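Long-range contact in tubulin-binding cofactor A (Leishmania major, PDB 4CQI), which probably captures and stabilises beta-tubulin in a quasi-native conformation at an early step of the tubulin folding pathway: residues Leu28-Leu42 against Ser84-Tyr98. Numbering follows the deposited sequence. Where two conformers were deposited one is given.
Sequences LRIKVSALKRTIKDL and SVNRIMASVKDLSDY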
loop_
_atom_site.group_PDB
_atom_site.type_symbol
_atom_site.label_atom_id
_atom_site.label_comp_id
_atom_site.label_asym_id
_atom_site.label_seq_id
_atom_site.Cartn_x
_atom_site.Cartn_y
_atom_site.Cartn_z
ATOM N N LEU A 28 15.213 9.889 3.722
ATOM C CA LEU A 28 13.830 10.193 4.125
ATOM C C LEU A 28 12.884 10.273 2.926
ATOM O O LEU A 28 11.773 9.728 2.950
ATOM C CB LEU A 28 13.755 11.460 4.961
ATOM C CG LEU A 28 12.428 11.859 5.588
ATOM C CD1 LEU A 28 11.809 10.714 6.400
ATOM C CD2 LEU A 28 12.575 13.124 6.465
ATOM N N ARG A 29 13.331 10.973 1.886
ATOM C CA ARG A 29 12.566 11.104 0.643
ATOM C C ARG A 29 12.250 9.747 0.019
ATOM O O ARG A 29 11.099 9.488 -0.364
ATOM C CB ARG A 29 13.361 12.012 -0.331
ATOM C CG ARG A 29 12.600 12.588 -1.505
ATOM C CD ARG A 29 13.466 13.635 -2.232
ATOM N NE ARG A 29 13.474 14.940 -1.544
ATOM C CZ ARG A 29 14.536 15.553 -1.007
ATOM N NH1 ARG A 29 15.756 15.005 -1.054
ATOM N NH2 ARG A 29 14.386 16.739 -0.419
ATOM N N ILE A 30 13.255 8.867 -0.081
ATOM C CA ILE A 30 13.075 7.535 -0.628
ATOM C C ILE A 30 12.059 6.754 0.191
ATOM O O ILE A 30 11.187 6.081 -0.374
ATOM C CB ILE A 30 14.401 6.748 -0.668
ATOM C CG1 ILE A 30 15.361 7.342 -1.713
ATOM C CG2 ILE A 30 14.158 5.261 -0.953
ATOM C CD1 ILE A 30 16.817 6.971 -1.436
ATOM N N LYS A 31 12.181 6.826 1.505
ATOM C CA LYS A 31 11.242 6.093 2.373
ATOM C C LYS A 31 9.800 6.630 2.246
ATOM O O LYS A 31 8.855 5.844 2.203
ATOM C CB LYS A 31 11.712 6.077 3.818
ATOM C CG LYS A 31 13.033 5.347 4.061
ATOM C CD LYS A 31 13.344 5.288 5.568
ATOM C CE LYS A 31 14.687 4.566 5.803
ATOM N NZ LYS A 31 14.678 3.132 5.399
ATOM N N VAL A 32 9.643 7.955 2.133
ATOM C CA VAL A 32 8.322 8.563 1.970
ATOM C C VAL A 32 7.731 8.115 0.640
ATOM O O VAL A 32 6.547 7.745 0.584
ATOM C CB VAL A 32 8.377 10.108 2.096
ATOM C CG1 VAL A 32 7.069 10.761 1.619
ATOM C CG2 VAL A 32 8.688 10.474 3.548
ATOM N N SER A 33 8.529 8.133 -0.420
ATOM C CA SER A 33 8.053 7.699 -1.748
ATOM C C SER A 33 7.666 6.229 -1.729
ATOM O O SER A 33 6.612 5.819 -2.294
ATOM C CB SER A 33 9.099 7.965 -2.838
ATOM O OG SER A 33 8.703 7.397 -4.079
ATOM N N ALA A 34 8.481 5.409 -1.076
ATOM C CA ALA A 34 8.152 3.993 -0.964
ATOM C C ALA A 34 6.803 3.760 -0.255
ATOM O O ALA A 34 5.987 2.916 -0.704
ATOM C CB ALA A 34 9.293 3.265 -0.253
ATOM N N LEU A 35 6.561 4.488 0.844
ATOM C CA LEU A 35 5.350 4.359 1.627
ATOM C C LEU A 35 4.128 4.776 0.779
ATOM O O LEU A 35 3.094 4.090 0.765
ATOM C CB LEU A 35 5.400 5.187 2.922
ATOM C CG LEU A 35 4.088 5.275 3.720
ATOM C CD1 LEU A 35 3.417 3.919 4.034
ATOM C CD2 LEU A 35 4.285 6.080 4.998
ATOM N N LYS A 36 4.265 5.912 0.104
ATOM C CA LYS A 36 3.215 6.386 -0.774
ATOM C C LYS A 36 2.838 5.300 -1.796
ATOM O O LYS A 36 1.646 5.059 -2.021
ATOM C CB LYS A 36 3.687 7.673 -1.495
ATOM C CG LYS A 36 2.630 8.298 -2.392
ATOM C CD LYS A 36 3.083 9.666 -2.930
ATOM C CE LYS A 36 2.683 9.912 -4.395
ATOM N NZ LYS A 36 1.225 9.792 -4.708
ATOM N N ARG A 37 3.832 4.654 -2.401
ATOM C CA ARG A 37 3.564 3.527 -3.359
ATOM C C ARG A 37 2.820 2.352 -2.719
ATOM O O ARG A 37 1.885 1.852 -3.327
ATOM C CB ARG A 37 4.832 3.062 -4.076
ATOM C CG ARG A 37 5.148 3.889 -5.311
ATOM C CD ARG A 37 6.302 3.308 -6.085
ATOM N NE ARG A 37 7.494 3.281 -5.266
ATOM C CZ ARG A 37 8.403 4.252 -5.251
ATOM N NH1 ARG A 37 8.256 5.315 -6.028
ATOM N NH2 ARG A 37 9.450 4.142 -4.472
ATOM N N THR A 38 3.171 1.942 -1.497
ATOM C CA THR A 38 2.431 0.869 -0.828
ATOM C C THR A 38 0.981 1.275 -0.571
ATOM O O THR A 38 0.076 0.440 -0.588
ATOM C CB THR A 38 3.077 0.394 0.489
ATOM O OG1 THR A 38 2.957 1.422 1.496
ATOM C CG2 THR A 38 4.569 0.038 0.295
ATOM N N ILE A 39 0.732 2.556 -0.317
ATOM C CA ILE A 39 -0.643 2.968 -0.069
ATOM C C ILE A 39 -1.476 2.896 -1.373
ATOM O O ILE A 39 -2.606 2.413 -1.364
ATOM C CB ILE A 39 -0.698 4.345 0.600
ATOM C CG1 ILE A 39 -0.002 4.264 1.950
ATOM C CG2 ILE A 39 -2.125 4.837 0.788
ATOM C CD1 ILE A 39 0.300 5.615 2.557
ATOM N N LYS A 40 -0.908 3.380 -2.485
ATOM C CA LYS A 40 -1.585 3.309 -3.765
ATOM C C LYS A 40 -1.818 1.836 -4.145
ATOM O O LYS A 40 -2.911 1.475 -4.617
ATOM C CB LYS A 40 -0.785 4.048 -4.849
ATOM C CG LYS A 40 -0.534 5.534 -4.577
ATOM C CD LYS A 40 -1.816 6.338 -4.469
ATOM C CE LYS A 40 -1.554 7.827 -4.749
ATOM N NZ LYS A 40 -2.741 8.694 -4.450
ATOM N N ASP A 41 -0.832 0.987 -3.871
ATOM C CA ASP A 41 -0.996 -0.473 -4.098
ATOM C C ASP A 41 -2.243 -1.023 -3.432
ATOM O O ASP A 41 -2.972 -1.828 -4.027
ATOM C CB ASP A 41 0.252 -1.298 -3.674
ATOM C CG ASP A 41 1.474 -1.082 -4.586
ATOM O OD1 ASP A 41 1.296 -0.579 -5.717
ATOM O OD2 ASP A 41 2.612 -1.384 -4.145
ATOM N N LEU A 42 -2.472 -0.657 -2.175
ATOM C CA LEU A 42 -3.635 -1.188 -1.480
ATOM C C LEU A 42 -4.914 -0.657 -2.144
ATOM O O LEU A 42 -5.885 -1.392 -2.315
ATOM C CB LEU A 42 -3.596 -0.810 -0.005
ATOM C CG LEU A 42 -4.821 -1.154 0.807
ATOM C CD1 LEU A 42 -5.115 -2.672 0.806
ATOM C CD2 LEU A 42 -4.678 -0.566 2.216
ATOM N N SER A 84 -1.172 -6.353 1.235
ATOM C CA SER A 84 -0.878 -4.930 0.951
ATOM C C SER A 84 -0.888 -4.094 2.230
ATOM O O SER A 84 -0.020 -3.223 2.474
ATOM C CB SER A 84 -1.864 -4.373 -0.094
ATOM O OG SER A 84 -1.826 -5.140 -1.323
ATOM N N VAL A 85 -1.848 -4.374 3.094
ATOM C CA VAL A 85 -1.892 -3.767 4.406
ATOM C C VAL A 85 -0.583 -4.012 5.162
ATOM O O VAL A 85 -0.037 -3.086 5.780
ATOM C CB VAL A 85 -3.062 -4.328 5.246
ATOM C CG1 VAL A 85 -2.884 -3.953 6.722
ATOM C CG2 VAL A 85 -4.409 -3.829 4.720
ATOM N N ASN A 86 -0.093 -5.247 5.146
ATOM C CA ASN A 86 1.144 -5.603 5.900
ATOM C C ASN A 86 2.353 -4.802 5.388
ATOM O O ASN A 86 3.184 -4.341 6.192
ATOM C CB ASN A 86 1.398 -7.111 5.862
ATOM C CG ASN A 86 0.282 -7.901 6.518
ATOM O OD1 ASN A 86 -0.466 -7.343 7.344
ATOM N ND2 ASN A 86 0.122 -9.213 6.123
ATOM N N ARG A 87 2.413 -4.604 4.070
ATOM C CA ARG A 87 3.459 -3.793 3.464
ATOM C C ARG A 87 3.369 -2.337 3.846
ATOM O O ARG A 87 4.402 -1.699 4.089
ATOM C CB ARG A 87 3.515 -3.952 1.926
ATOM C CG ARG A 87 3.864 -5.350 1.419
ATOM C CD ARG A 87 3.602 -5.464 -0.080
ATOM N NE ARG A 87 4.501 -4.596 -0.866
ATOM C CZ ARG A 87 4.133 -3.573 -1.627
ATOM N NH1 ARG A 87 2.844 -3.228 -1.783
ATOM N NH2 ARG A 87 5.081 -2.904 -2.276
ATOM N N ILE A 88 2.162 -1.773 3.925
ATOM C CA ILE A 88 2.003 -0.401 4.388
ATOM C C ILE A 88 2.514 -0.294 5.790
ATOM O O ILE A 88 3.323 0.586 6.108
ATOM C CB ILE A 88 0.543 0.095 4.372
ATOM C CG1 ILE A 88 0.043 0.245 2.924
ATOM C CG2 ILE A 88 0.425 1.437 5.098
ATOM C CD1 ILE A 88 -1.496 0.329 2.816
ATOM N N MET A 89 2.056 -1.203 6.667
ATOM C CA MET A 89 2.487 -1.127 8.054
ATOM C C MET A 89 3.990 -1.286 8.236
ATOM O O MET A 89 4.556 -0.596 9.072
ATOM C CB MET A 89 1.700 -2.112 8.913
ATOM C CG MET A 89 0.214 -1.850 8.968
ATOM S SD MET A 89 -0.237 -0.331 9.832
ATOM C CE MET A 89 -0.049 0.918 8.638
ATOM N N ALA A 90 4.633 -2.156 7.475
ATOM C CA ALA A 90 6.082 -2.343 7.580
ATOM C C ALA A 90 6.821 -1.069 7.131
ATOM O O ALA A 90 7.821 -0.654 7.755
ATOM C CB ALA A 90 6.550 -3.565 6.766
ATOM N N SER A 91 6.275 -0.415 6.115
ATOM C CA SER A 91 6.836 0.845 5.602
ATOM C C SER A 91 6.642 2.011 6.584
ATOM O O SER A 91 7.544 2.859 6.765
ATOM C CB SER A 91 6.215 1.118 4.211
ATOM O OG SER A 91 6.759 2.293 3.646
ATOM N N VAL A 92 5.491 2.058 7.230
ATOM C CA VAL A 92 5.197 3.070 8.247
ATOM C C VAL A 92 6.186 2.948 9.402
ATOM O O VAL A 92 6.747 3.961 9.855
ATOM C CB VAL A 92 3.743 3.009 8.749
ATOM C CG1 VAL A 92 3.556 3.880 10.017
ATOM C CG2 VAL A 92 2.756 3.435 7.646
ATOM N N LYS A 93 6.412 1.712 9.861
ATOM C CA LYS A 93 7.378 1.446 10.965
ATOM C C LYS A 93 8.817 1.796 10.622
ATOM O O LYS A 93 9.525 2.388 11.451
ATOM C CB LYS A 93 7.334 -0.026 11.402
ATOM C CG LYS A 93 8.233 -0.381 12.577
ATOM C CD LYS A 93 7.756 0.295 13.846
ATOM C CE LYS A 93 8.472 -0.223 15.110
ATOM N NZ LYS A 93 8.153 0.710 16.248
ATOM N N ASP A 94 9.227 1.474 9.405
ATOM C CA ASP A 94 10.539 1.808 8.917
ATOM C C ASP A 94 10.763 3.329 8.896
ATOM O O ASP A 94 11.821 3.833 9.353
ATOM C CB ASP A 94 10.744 1.219 7.533
ATOM C CG ASP A 94 12.161 1.392 7.034
ATOM O OD1 ASP A 94 13.095 0.853 7.692
ATOM O OD2 ASP A 94 12.355 1.993 5.965
ATOM N N LEU A 95 9.762 4.059 8.408
ATOM C CA LEU A 95 9.831 5.509 8.319
ATOM C C LEU A 95 9.820 6.096 9.682
ATOM O O LEU A 95 10.633 6.968 10.016
ATOM C CB LEU A 95 8.669 6.059 7.443
ATOM C CG LEU A 95 8.541 7.556 7.213
ATOM C CD1 LEU A 95 9.833 8.209 6.686
ATOM C CD2 LEU A 95 7.343 7.866 6.297
ATOM N N SER A 96 8.906 5.632 10.520
ATOM C CA SER A 96 8.823 6.083 11.881
ATOM C C SER A 96 10.124 5.874 12.696
ATOM O O SER A 96 10.569 6.780 13.440
ATOM C CB SER A 96 7.671 5.351 12.588
ATOM O OG SER A 96 7.553 5.804 13.927
ATOM N N ASP A 97 10.715 4.700 12.558
ATOM C CA ASP A 97 12.037 4.412 13.154
ATOM C C ASP A 97 13.094 5.390 12.630
ATOM O O ASP A 97 13.864 5.903 13.410
ATOM C CB ASP A 97 12.489 2.988 12.836
ATOM C CG ASP A 97 11.756 1.921 13.677
ATOM O OD1 ASP A 97 10.944 2.263 14.564
ATOM O OD2 ASP A 97 11.995 0.728 13.397
ATOM N N TYR A 98 13.146 5.620 11.319
ATOM C CA TYR A 98 14.147 6.511 10.716
ATOM C C TYR A 98 14.025 7.926 11.266
ATOM O O TYR A 98 15.043 8.587 11.547
ATOM C CB TYR A 98 14.041 6.550 9.187
ATOM C CG TYR A 98 15.257 7.183 8.539
ATOM C CD1 TYR A 98 16.479 6.548 8.575
ATOM C CD2 TYR A 98 15.192 8.437 7.925
ATOM C CE1 TYR A 98 17.600 7.106 8.036
ATOM C CE2 TYR A 98 16.307 9.005 7.372
ATOM C CZ TYR A 98 17.527 8.343 7.437
ATOM O OH TYR A 98 18.669 8.890 6.882
HETATM O O HOH W 1 9.317 3.716 4.921
HETATM O O HOH W 2 9.007 3.435 2.830
HETATM O O HOH W 3 0.706 -2.251 -0.062
HETATM O O HOH W 4 5.114 -0.806 -3.673
#
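In the antiparallel coiled-coil core of the TBCA three-helix bundle, the side chains of Leu35, Ile88 and Leu95 interlock as knobs into holes, and the axes of segments 28-42 and 84-98 come within 8.8 Å, their directions 162° apart. Leu35 enters the hole formed by Ile88, Ser91, Val92 and Leu95, its CD1 lying 3.7 Å from Val92 CG2. In return, Ile88 drops among Leu35, Thr38, Ile39 and Leu42, where its CD1 presses tightly on Leu42 CD2 at 3.4 Å. Leu95 sits among Leu28, Lys31, Val32 and Leu35; both of its methyls touch Val32 CG2, and CD2 also reaches Leu35 CD2 at 3.8 Å. Leu28, Val32, Leu35 and Leu95 also touch helix 109-125, which completes the bundle.

Polar groups clasp one flank of this apolar seam. Lys31 crosses Asp94 at about a right angle in a salt bridge, its bend at chi4 (-65°) bringing NZ to the syn side of OD2, 2.6 Å away and 22° out of the carboxylate plane, while CE rests obliquely near the Tyr98 ring. A water donates to both Thr38 O and Ser84 O, tying the two backbones together. Thr38 OG1 turns back to its own helix, donating to Leu35 O, and its CG2 lies over one face of the Arg87 guanidinium. At the edge of that group a second salt bridge forms, Arg87 NH1 donating to the anti lone pair of Asp41 OD2 at 3.0 Å.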